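Local coordinates for protein Polyphosphate:AMP phosphotransferase (PDB 3CZP) that uses inorganic polyphosphate as phosphate donor to convert AMP to ADP, and less efficiently GMP to GDP, as a magnesium-dependent homodimeric kinase, at residues A[330-335]-A[351-356]; A[365-370]-A[390-395]; A[454-459]-A[465-470]. All coordinates share one frame; numbering follows the deposited sequence. Where two conformers were deposited one is given.

Contact 1 of 3, residues A[330-335]-A[351-356]; sequences HIVPIA and WRHIPA
The imidazole of His-353 leaves its backbone with CG opposite the carbonyl carbon (chi1 -70°) and swings toward Val-332, whose CG1, anti to the backbone N, sits directly beneath the ring. The two meet as a CH-pi contact: Val-332 CG1 lies 3.8 Å from the centroid of the His-353 ring and only 13° off the ring normal, so the methyl sits over the middle of the face. Val-332 CG2 lies under the same face, toward its ND1 and CG edge, 3.9 Å from His-353 ND1. Arg-352 takes the opposite face, where its CG rises 3.6 Å above the plane of the His-353 ring near the rim; the imidazole is thus held between an aliphatic group from the strand and one from the preceding residue. His-330, two residues back on the same face of the strand, adds a looser neighbour. Its ring meets that of His-353 rim to rim, with NE2 of His-330 3.8 Å from ND1 of His-353 and the planes inclined at 43°; no hydrogen bond joins the two nitrogens. The example illustrates how the connection between two neighbouring parallel strands of a P-loop kinase fold, a beta-alpha-beta crossover, covers one face of the sheet at its outermost strand. Strand 330-333 is that strand, and the loop at 351-356, leaving helix 348-351 for strand 360-364, packs His-353 over Val-332. A type I beta turn from Trp-351 to Ile-354 presents His-353 at its third position, while Ile-354 turns its side chain away, onto Phe-395 and Leu-399 of helix 382-402. Phe-363 of the adjacent strand touches both Val-332 and His-353. Arg-352 reaches further, making salt bridges to Glu-341 and to Glu-340 of the second subunit, which brings the turn to the dimer interface.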
loop_
_atom_site.group_PDB
_atom_site.type_symbol
_atom_site.label_atom_id
_atom_site.label_comp_id
_atom_site.label_asym_id
_atom_site.label_seq_id
_atom_site.Cartn_x
_atom_site.Cartn_y
_atom_site.Cartn_z
ATOM N N HIS A 330 -9.157 -2.912 -14.100
ATOM C CA HIS A 330 -8.908 -3.400 -12.742
ATOM C C HIS A 330 -10.270 -3.422 -12.076
ATOM O O HIS A 330 -10.905 -2.381 -11.993
ATOM C CB HIS A 330 -7.963 -2.446 -12.027
ATOM C CG HIS A 330 -7.734 -2.773 -10.576
ATOM N ND1 HIS A 330 -7.442 -4.053 -10.131
ATOM C CD2 HIS A 330 -7.692 -1.977 -9.482
ATOM C CE1 HIS A 330 -7.242 -4.027 -8.826
ATOM N NE2 HIS A 330 -7.394 -2.781 -8.401
ATOM N N ILE A 331 -10.764 -4.599 -11.682
ATOM C CA ILE A 331 -12.048 -4.695 -11.024
ATOM C C ILE A 331 -11.817 -4.866 -9.529
ATOM O O ILE A 331 -11.014 -5.721 -9.118
ATOM C CB ILE A 331 -12.859 -5.871 -11.539
ATOM C CG1 ILE A 331 -12.986 -5.828 -13.081
ATOM C CG2 ILE A 331 -14.219 -5.908 -10.864
ATOM C CD1 ILE A 331 -13.671 -7.070 -13.605
ATOM N N VAL A 332 -12.524 -4.058 -8.727
ATOM C CA VAL A 332 -12.439 -4.069 -7.263
ATOM C C VAL A 332 -13.785 -4.459 -6.672
ATOM O O VAL A 332 -14.694 -3.652 -6.659
ATOM C CB VAL A 332 -12.121 -2.689 -6.705
ATOM C CG1 VAL A 332 -11.950 -2.737 -5.138
ATOM C CG2 VAL A 332 -10.919 -2.116 -7.439
ATOM N N PRO A 333 -13.915 -5.683 -6.190
ATOM C CA PRO A 333 -15.148 -6.091 -5.533
ATOM C C PRO A 333 -15.127 -5.626 -4.079
ATOM O O PRO A 333 -14.276 -6.026 -3.308
ATOM C CB PRO A 333 -15.134 -7.608 -5.721
ATOM C CG PRO A 333 -13.686 -7.979 -5.763
ATOM C CD PRO A 333 -12.962 -6.788 -6.312
ATOM N N ILE A 334 -16.002 -4.705 -3.712
ATOM C CA ILE A 334 -15.848 -4.044 -2.414
ATOM C C ILE A 334 -16.609 -4.914 -1.444
ATOM O O ILE A 334 -17.740 -5.215 -1.727
ATOM C CB ILE A 334 -16.405 -2.606 -2.441
ATOM C CG1 ILE A 334 -15.450 -1.701 -3.261
ATOM C CG2 ILE A 334 -16.674 -2.092 -1.056
ATOM C CD1 ILE A 334 -14.056 -1.539 -2.702
ATOM N N ALA A 335 -15.947 -5.327 -0.353
ATOM C CA ALA A 335 -16.534 -6.047 0.765
ATOM C C ALA A 335 -16.298 -5.275 2.094
ATOM O O ALA A 335 -15.898 -4.111 2.092
ATOM C CB ALA A 335 -15.887 -7.465 0.886
ATOM N N TRP A 351 -9.868 5.573 -2.194
ATOM C CA TRP A 351 -8.776 6.328 -2.815
ATOM C C TRP A 351 -7.609 5.428 -3.276
ATOM O O TRP A 351 -6.875 5.760 -4.240
ATOM C CB TRP A 351 -8.282 7.434 -1.847
ATOM C CG TRP A 351 -8.967 8.753 -2.007
ATOM C CD1 TRP A 351 -9.937 9.268 -1.187
ATOM C CD2 TRP A 351 -8.806 9.690 -3.075
ATOM N NE1 TRP A 351 -10.357 10.486 -1.663
ATOM C CE2 TRP A 351 -9.651 10.783 -2.801
ATOM C CE3 TRP A 351 -8.015 9.722 -4.237
ATOM C CZ2 TRP A 351 -9.741 11.897 -3.655
ATOM C CZ3 TRP A 351 -8.110 10.821 -5.067
ATOM C CH2 TRP A 351 -8.950 11.896 -4.768
ATOM N N ARG A 352 -7.348 4.387 -2.505
ATOM C CA ARG A 352 -6.219 3.492 -2.711
ATOM C C ARG A 352 -6.412 2.732 -3.996
ATOM O O ARG A 352 -5.471 2.230 -4.555
ATOM C CB ARG A 352 -6.023 2.526 -1.511
ATOM C CG ARG A 352 -6.996 1.394 -1.525
ATOM C CD ARG A 352 -7.002 0.506 -0.290
ATOM N NE ARG A 352 -5.754 -0.238 -0.057
ATOM C CZ ARG A 352 -5.647 -1.217 0.851
ATOM N NH1 ARG A 352 -6.695 -1.580 1.588
ATOM N NH2 ARG A 352 -4.492 -1.826 1.067
ATOM N N HIS A 353 -7.646 2.655 -4.466
ATOM C CA HIS A 353 -7.958 2.017 -5.719
ATOM C C HIS A 353 -8.202 2.916 -6.901
ATOM O O HIS A 353 -8.586 2.413 -7.955
ATOM C CB HIS A 353 -9.213 1.152 -5.551
ATOM C CG HIS A 353 -8.973 -0.039 -4.714
ATOM N ND1 HIS A 353 -8.078 -1.014 -5.069
ATOM C CD2 HIS A 353 -9.469 -0.391 -3.505
ATOM C CE1 HIS A 353 -8.034 -1.928 -4.117
ATOM N NE2 HIS A 353 -8.889 -1.584 -3.167
ATOM N N ILE A 354 -7.983 4.219 -6.771
ATOM C CA ILE A 354 -8.298 5.141 -7.878
ATOM C C ILE A 354 -7.317 4.942 -8.998
ATOM O O ILE A 354 -6.136 4.809 -8.758
ATOM C CB ILE A 354 -8.294 6.579 -7.375
ATOM C CG1 ILE A 354 -9.569 6.814 -6.537
ATOM C CG2 ILE A 354 -8.061 7.588 -8.503
ATOM C CD1 ILE A 354 -10.837 6.790 -7.340
ATOM N N PRO A 355 -7.798 4.940 -10.257
ATOM C CA PRO A 355 -6.865 4.658 -11.353
ATOM C C PRO A 355 -5.871 5.769 -11.681
ATOM O O PRO A 355 -6.169 6.952 -11.534
ATOM C CB PRO A 355 -7.810 4.341 -12.534
ATOM C CG PRO A 355 -9.062 5.084 -12.212
ATOM C CD PRO A 355 -9.191 5.066 -10.725
ATOM N N ALA A 356 -4.667 5.385 -12.070
ATOM C CA ALA A 356 -3.769 6.299 -12.749
ATOM C C ALA A 356 -4.356 6.707 -14.122
ATOM O O ALA A 356 -5.269 6.069 -14.642
ATOM C CB ALA A 356 -2.446 5.665 -12.931
#

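Contact 2 of 3, residues A[365-370]-A[390-395]; sequences RSWYGR and GEINDF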
loop_
_atom_site.group_PDB
_atom_site.type_symbol
_atom_site.label_atom_id
_atom_site.label_comp_id
_atom_site.label_asym_id
_atom_site.label_seq_id
_atom_site.Cartn_x
_atom_site.Cartn_y
_atom_site.Cartn_z
ATOM N N ARG A 365 -19.806 -2.700 -6.108
ATOM C CA ARG A 365 -20.068 -2.010 -4.842
ATOM C C ARG A 365 -18.955 -1.013 -4.586
ATOM O O ARG A 365 -17.927 -1.064 -5.236
ATOM C CB ARG A 365 -20.259 -2.975 -3.690
ATOM C CG ARG A 365 -21.260 -4.040 -4.004
ATOM C CD ARG A 365 -21.340 -5.028 -2.906
ATOM N NE ARG A 365 -22.155 -4.514 -1.818
ATOM C CZ ARG A 365 -22.758 -5.271 -0.905
ATOM N NH1 ARG A 365 -22.651 -6.599 -0.958
ATOM N NH2 ARG A 365 -23.494 -4.701 0.064
ATOM N N SER A 366 -19.198 -0.039 -3.737
ATOM C CA SER A 366 -18.385 1.149 -3.780
ATOM C C SER A 366 -18.513 1.894 -2.488
ATOM O O SER A 366 -19.028 1.364 -1.515
ATOM C CB SER A 366 -18.852 2.050 -4.963
ATOM O OG SER A 366 -20.045 2.754 -4.578
ATOM N N TRP A 367 -18.087 3.163 -2.507
ATOM C CA TRP A 367 -18.233 4.055 -1.357
ATOM C C TRP A 367 -19.666 4.405 -0.996
ATOM O O TRP A 367 -19.908 4.949 0.056
ATOM C CB TRP A 367 -17.474 5.359 -1.606
ATOM C CG TRP A 367 -17.616 5.946 -2.986
ATOM C CD1 TRP A 367 -18.510 6.917 -3.389
ATOM C CD2 TRP A 367 -16.810 5.640 -4.146
ATOM N NE1 TRP A 367 -18.317 7.212 -4.720
ATOM C CE2 TRP A 367 -17.296 6.444 -5.214
ATOM C CE3 TRP A 367 -15.787 4.721 -4.397
ATOM C CZ2 TRP A 367 -16.777 6.396 -6.467
ATOM C CZ3 TRP A 367 -15.239 4.672 -5.669
ATOM C CH2 TRP A 367 -15.730 5.510 -6.699
ATOM N N TYR A 368 -20.596 4.140 -1.898
ATOM C CA TYR A 368 -22.032 4.263 -1.632
ATOM C C TYR A 368 -22.588 3.308 -0.581
ATOM O O TYR A 368 -23.696 3.542 -0.042
ATOM C CB TYR A 368 -22.827 4.238 -2.943
ATOM C CG TYR A 368 -22.603 5.508 -3.725
ATOM C CD1 TYR A 368 -23.257 6.668 -3.373
ATOM C CD2 TYR A 368 -21.668 5.571 -4.767
ATOM C CE1 TYR A 368 -23.046 7.867 -4.059
ATOM C CE2 TYR A 368 -21.453 6.782 -5.464
ATOM C CZ TYR A 368 -22.161 7.924 -5.102
ATOM O OH TYR A 368 -21.980 9.138 -5.739
ATOM N N GLY A 369 -21.815 2.278 -0.250
ATOM C CA GLY A 369 -22.179 1.355 0.827
ATOM C C GLY A 369 -22.559 2.061 2.121
ATOM O O GLY A 369 -23.485 1.653 2.793
ATOM N N ARG A 370 -21.837 3.133 2.452
ATOM C CA ARG A 370 -22.108 3.928 3.642
ATOM C C ARG A 370 -23.556 4.429 3.721
ATOM O O ARG A 370 -24.184 4.382 4.814
ATOM C CB ARG A 370 -21.136 5.115 3.793
ATOM C CG ARG A 370 -21.505 5.958 5.006
ATOM C CD ARG A 370 -20.345 6.586 5.707
ATOM N NE ARG A 370 -19.611 5.596 6.506
ATOM C CZ ARG A 370 -18.568 5.917 7.255
ATOM N NH1 ARG A 370 -18.129 7.178 7.303
ATOM N NH2 ARG A 370 -17.938 4.970 7.920
ATOM N N GLY A 390 -22.246 14.618 0.989
ATOM C CA GLY A 390 -21.381 15.772 0.641
ATOM C C GLY A 390 -19.945 15.390 0.457
ATOM O O GLY A 390 -19.268 15.845 -0.453
ATOM N N GLU A 391 -19.458 14.582 1.382
ATOM C CA GLU A 391 -18.150 13.913 1.253
ATOM C C GLU A 391 -17.963 13.153 -0.080
ATOM O O GLU A 391 -16.919 13.253 -0.734
ATOM C CB GLU A 391 -17.965 12.966 2.448
ATOM C CG GLU A 391 -17.708 13.722 3.701
ATOM C CD GLU A 391 -17.683 12.908 4.958
ATOM O OE1 GLU A 391 -17.996 11.694 4.943
ATOM O OE2 GLU A 391 -17.296 13.534 5.968
ATOM N N ILE A 392 -18.974 12.385 -0.470
ATOM C CA ILE A 392 -18.905 11.614 -1.709
ATOM C C ILE A 392 -18.804 12.538 -2.918
ATOM O O ILE A 392 -18.009 12.309 -3.830
ATOM C CB ILE A 392 -20.131 10.697 -1.872
ATOM C CG1 ILE A 392 -20.018 9.487 -0.944
ATOM C CG2 ILE A 392 -20.273 10.253 -3.320
ATOM C CD1 ILE A 392 -21.299 8.690 -0.822
ATOM N N ASN A 393 -19.622 13.584 -2.910
ATOM C CA ASN A 393 -19.649 14.567 -3.965
ATOM C C ASN A 393 -18.352 15.301 -4.082
ATOM O O ASN A 393 -17.848 15.520 -5.226
ATOM C CB ASN A 393 -20.821 15.550 -3.756
ATOM C CG ASN A 393 -22.164 14.947 -4.061
ATOM O OD1 ASN A 393 -22.287 13.979 -4.827
ATOM N ND2 ASN A 393 -23.207 15.542 -3.472
ATOM N N ASP A 394 -17.746 15.614 -2.921
ATOM C CA ASP A 394 -16.442 16.302 -2.938
ATOM C C ASP A 394 -15.375 15.355 -3.539
ATOM O O ASP A 394 -14.580 15.752 -4.363
ATOM C CB ASP A 394 -15.966 16.801 -1.560
ATOM C CG ASP A 394 -16.894 17.877 -0.913
ATOM O OD1 ASP A 394 -17.711 18.585 -1.599
ATOM O OD2 ASP A 394 -16.785 18.012 0.338
ATOM N N PHE A 395 -15.395 14.103 -3.111
ATOM C CA PHE A 395 -14.550 13.031 -3.679
ATOM C C PHE A 395 -14.662 12.910 -5.188
ATOM O O PHE A 395 -13.681 12.962 -5.919
ATOM C CB PHE A 395 -14.976 11.717 -2.993
ATOM C CG PHE A 395 -14.260 10.463 -3.457
ATOM C CD1 PHE A 395 -12.910 10.455 -3.726
ATOM C CD2 PHE A 395 -14.968 9.292 -3.625
ATOM C CE1 PHE A 395 -12.240 9.256 -4.117
ATOM C CE2 PHE A 395 -14.294 8.105 -4.050
ATOM C CZ PHE A 395 -12.945 8.090 -4.270
HETATM O O HOH W 1 -19.404 9.565 6.415
#
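In the second PPK2 domain, the loop that follows strand 360-364 at its C-terminal end packs against helix 382-402 through an aromatic and aliphatic core. Phe-395 offers its edge to the face of Trp-367 in a T-shaped pair, with planes at 79° and CE2 of Phe-395 3.5 Å from CD2 of Trp-367. CE2 stands over the centre of the indole, whose opposite face is met near the rim by CB of Ser-366. Ile-392, one turn earlier on the helix, fills the angle between Trp-367 and Tyr-368: its CG2 lies near the plane of the indole, 3.8 Å from CD1 of Trp-367, and also packs tightly on the phenol, 3.2 Å from OH of Tyr-368. With chi1 at 43°, the Trp-367 side chain stands between its backbone N and carbonyl carbon, which turns one indole face to Phe-395 and the CD1 edge to Ile-392. Ser-366 shapes the loop through an ST turn, OG accepting from the backbone N of Tyr-368 at 3.1 Å. At the border of the apolar patch, a water accepts from NH1 of Arg-370 and donates to OE1 of Glu-391, bridging two opposite charges. Glu-396 of the same helix receives both Trp-367 NE1 and Tyr-368 OH as hydrogen-bond partners, while Val-302 and Val-304 of strand 300-307 back the indole and helix 446-460 meets the phenol.

Contact 3 of 3, residues A[454-459]-A[465-470]; sequences GDMVDR and APWTLV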
loop_
_atom_site.group_PDB
_atom_site.type_symbol
_atom_site.label_atom_id
_atom_site.label_comp_id
_atom_site.label_asym_id
_atom_site.label_seq_id
_atom_site.Cartn_x
_atom_site.Cartn_y
_atom_site.Cartn_z
ATOM N N GLY A 454 -33.304 6.346 -3.274
ATOM C CA GLY A 454 -33.898 7.634 -3.571
ATOM C C GLY A 454 -33.127 8.824 -3.050
ATOM O O GLY A 454 -32.901 9.790 -3.774
ATOM N N ASP A 455 -32.738 8.771 -1.780
ATOM C CA ASP A 455 -31.957 9.834 -1.173
ATOM C C ASP A 455 -30.607 9.973 -1.784
ATOM O O ASP A 455 -30.142 11.096 -2.006
ATOM C CB ASP A 455 -31.784 9.603 0.322
ATOM C CG ASP A 455 -33.065 9.720 1.059
ATOM O OD1 ASP A 455 -34.036 10.286 0.494
ATOM O OD2 ASP A 455 -33.111 9.283 2.219
HETATM N N MSE A 456 -29.967 8.832 -2.027
HETATM C CA MSE A 456 -28.665 8.790 -2.651
HETATM C C MSE A 456 -28.686 9.519 -3.983
HETATM O O MSE A 456 -27.910 10.416 -4.218
HETATM C CB MSE A 456 -28.240 7.328 -2.872
HETATM C CG MSE A 456 -26.993 7.125 -3.719
HETATM SE SE MSE A 456 -26.591 5.214 -3.744
HETATM C CE MSE A 456 -27.799 4.734 -5.157
ATOM N N VAL A 457 -29.600 9.119 -4.851
ATOM C CA VAL A 457 -29.760 9.738 -6.168
ATOM C C VAL A 457 -30.089 11.247 -6.081
ATOM O O VAL A 457 -29.428 12.087 -6.720
ATOM C CB VAL A 457 -30.807 8.938 -7.015
ATOM C CG1 VAL A 457 -31.078 9.631 -8.384
ATOM C CG2 VAL A 457 -30.310 7.496 -7.197
ATOM N N ASP A 458 -31.058 11.620 -5.259
ATOM C CA ASP A 458 -31.295 13.026 -5.009
ATOM C C ASP A 458 -30.065 13.831 -4.568
ATOM O O ASP A 458 -29.836 14.944 -5.048
ATOM C CB ASP A 458 -32.343 13.182 -3.918
ATOM C CG ASP A 458 -32.609 14.624 -3.587
ATOM O OD1 ASP A 458 -33.129 15.346 -4.480
ATOM O OD2 ASP A 458 -32.310 15.039 -2.439
ATOM N N ARG A 459 -29.274 13.288 -3.638
ATOM C CA ARG A 459 -28.223 14.074 -3.004
ATOM C C ARG A 459 -26.871 13.973 -3.742
ATOM O O ARG A 459 -25.995 14.817 -3.561
ATOM C CB ARG A 459 -28.066 13.648 -1.539
ATOM C CG ARG A 459 -29.379 13.413 -0.771
ATOM C CD ARG A 459 -29.686 14.415 0.323
ATOM N NE ARG A 459 -30.048 13.705 1.555
ATOM C CZ ARG A 459 -31.272 13.325 1.916
ATOM N NH1 ARG A 459 -32.338 13.607 1.168
ATOM N NH2 ARG A 459 -31.426 12.658 3.055
ATOM N N ALA A 465 -21.164 14.083 -11.821
ATOM C CA ALA A 465 -21.337 12.629 -11.780
ATOM C C ALA A 465 -22.787 12.230 -11.614
ATOM O O ALA A 465 -23.218 11.965 -10.492
ATOM C CB ALA A 465 -20.502 12.021 -10.624
ATOM N N PRO A 466 -23.555 12.151 -12.728
ATOM C CA PRO A 466 -24.934 11.684 -12.604
ATOM C C PRO A 466 -25.073 10.193 -12.294
ATOM O O PRO A 466 -24.263 9.365 -12.714
ATOM C CB PRO A 466 -25.566 12.028 -13.961
ATOM C CG PRO A 466 -24.445 12.309 -14.894
ATOM C CD PRO A 466 -23.187 12.506 -14.113
ATOM N N TRP A 467 -26.107 9.853 -11.529
ATOM C CA TRP A 467 -26.528 8.468 -11.412
ATOM C C TRP A 467 -27.328 7.987 -12.637
ATOM O O TRP A 467 -28.198 8.687 -13.091
ATOM C CB TRP A 467 -27.400 8.307 -10.188
ATOM C CG TRP A 467 -26.607 8.041 -8.987
ATOM C CD1 TRP A 467 -26.272 8.930 -8.050
ATOM C CD2 TRP A 467 -26.042 6.783 -8.594
ATOM N NE1 TRP A 467 -25.543 8.338 -7.084
ATOM C CE2 TRP A 467 -25.360 7.015 -7.386
ATOM C CE3 TRP A 467 -26.054 5.486 -9.144
ATOM C CZ2 TRP A 467 -24.671 6.010 -6.699
ATOM C CZ3 TRP A 467 -25.360 4.481 -8.485
ATOM C CH2 TRP A 467 -24.694 4.733 -7.251
ATOM N N THR A 468 -27.049 6.764 -13.107
ATOM C CA THR A 468 -27.819 6.111 -14.167
ATOM C C THR A 468 -28.556 4.982 -13.555
ATOM O O THR A 468 -27.948 4.084 -13.019
ATOM C CB THR A 468 -26.911 5.521 -15.276
ATOM O OG1 THR A 468 -26.013 6.536 -15.709
ATOM C CG2 THR A 468 -27.748 4.953 -16.505
ATOM N N LEU A 469 -29.878 5.068 -13.609
ATOM C CA LEU A 469 -30.723 4.019 -13.141
ATOM C C LEU A 469 -30.920 3.028 -14.309
ATOM O O LEU A 469 -31.442 3.393 -15.368
ATOM C CB LEU A 469 -32.067 4.600 -12.606
ATOM C CG LEU A 469 -31.960 5.758 -11.595
ATOM C CD1 LEU A 469 -33.301 6.451 -11.352
ATOM C CD2 LEU A 469 -31.282 5.344 -10.253
ATOM N N VAL A 470 -30.489 1.783 -14.107
ATOM C CA VAL A 470 -30.596 0.760 -15.134
ATOM C C VAL A 470 -31.807 -0.133 -14.833
ATOM O O VAL A 470 -31.899 -0.714 -13.778
ATOM C CB VAL A 470 -29.287 -0.057 -15.238
ATOM C CG1 VAL A 470 -29.379 -1.079 -16.389
ATOM C CG2 VAL A 470 -28.068 0.882 -15.414
#
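Selenomethionine Met-456 lays its terminal methyl over the six-membered ring of Trp-467, CE lying 3.8 Å from that ring's centroid and 17° off its normal. The selenium approaches more obliquely, with SE of Met-456 3.6 Å from CZ2 of Trp-467, which makes this a Met-aromatic contact as well as a CH-pi one. A bend at chi3 (83°) folds CE back over the indole. Toward the five-membered part of the same face comes Val-457, whose CG2 is 4.1 Å from CG of Trp-467 and also meets Leu-469, 3.9 Å from its CD2. One tryptophan face is therefore shared by two consecutive helix residues.

Further out, Thr-460 receives the hydrogen bond of Trp-467 NE1, pairing the indole's polar edge with the last turn of the helix. Tyr-368 meets Trp-467 edge-to-face and touches Met-456. Strand 467-471 is held by backbone bonds to strand 404-412. Helix 446-460 runs roughly antiparallel to strand 467-470, at 142°, with 9.7 Å between the axes of their short segments. This is the alpha/beta packing of a P-loop kinase fold: the helix belongs to the beta-alpha-beta crossover from strand 404-412 to the outermost strand 467-471 and packs on the latter through Trp-467 and Leu-469.

How the contacts relate
The three contacts sample the packing on one five-stranded parallel sheet, from one outermost strand to the other. Contact 1 lies at strand 330-333 and contact 3 at strand 467-471; their centres are about 21 Å apart and their nearest atoms about 11 Å. Contact 2 joins them. Its centre is about 13 Å from that of contact 1, the two touching through Phe-395 CZ and Ile-354 CD1, 3.9 Å apart, and about 12 Å from that of contact 3, reached through Tyr-368 CE2 and Trp-467 CZ2, 3.5 Å apart. Asn-393 ND2 probably also hydrogen-bonds Arg-459 O, at 2.9 Å. All three belong to the C-terminal PPK2 domain; the N-terminal one seems catalytically inactive.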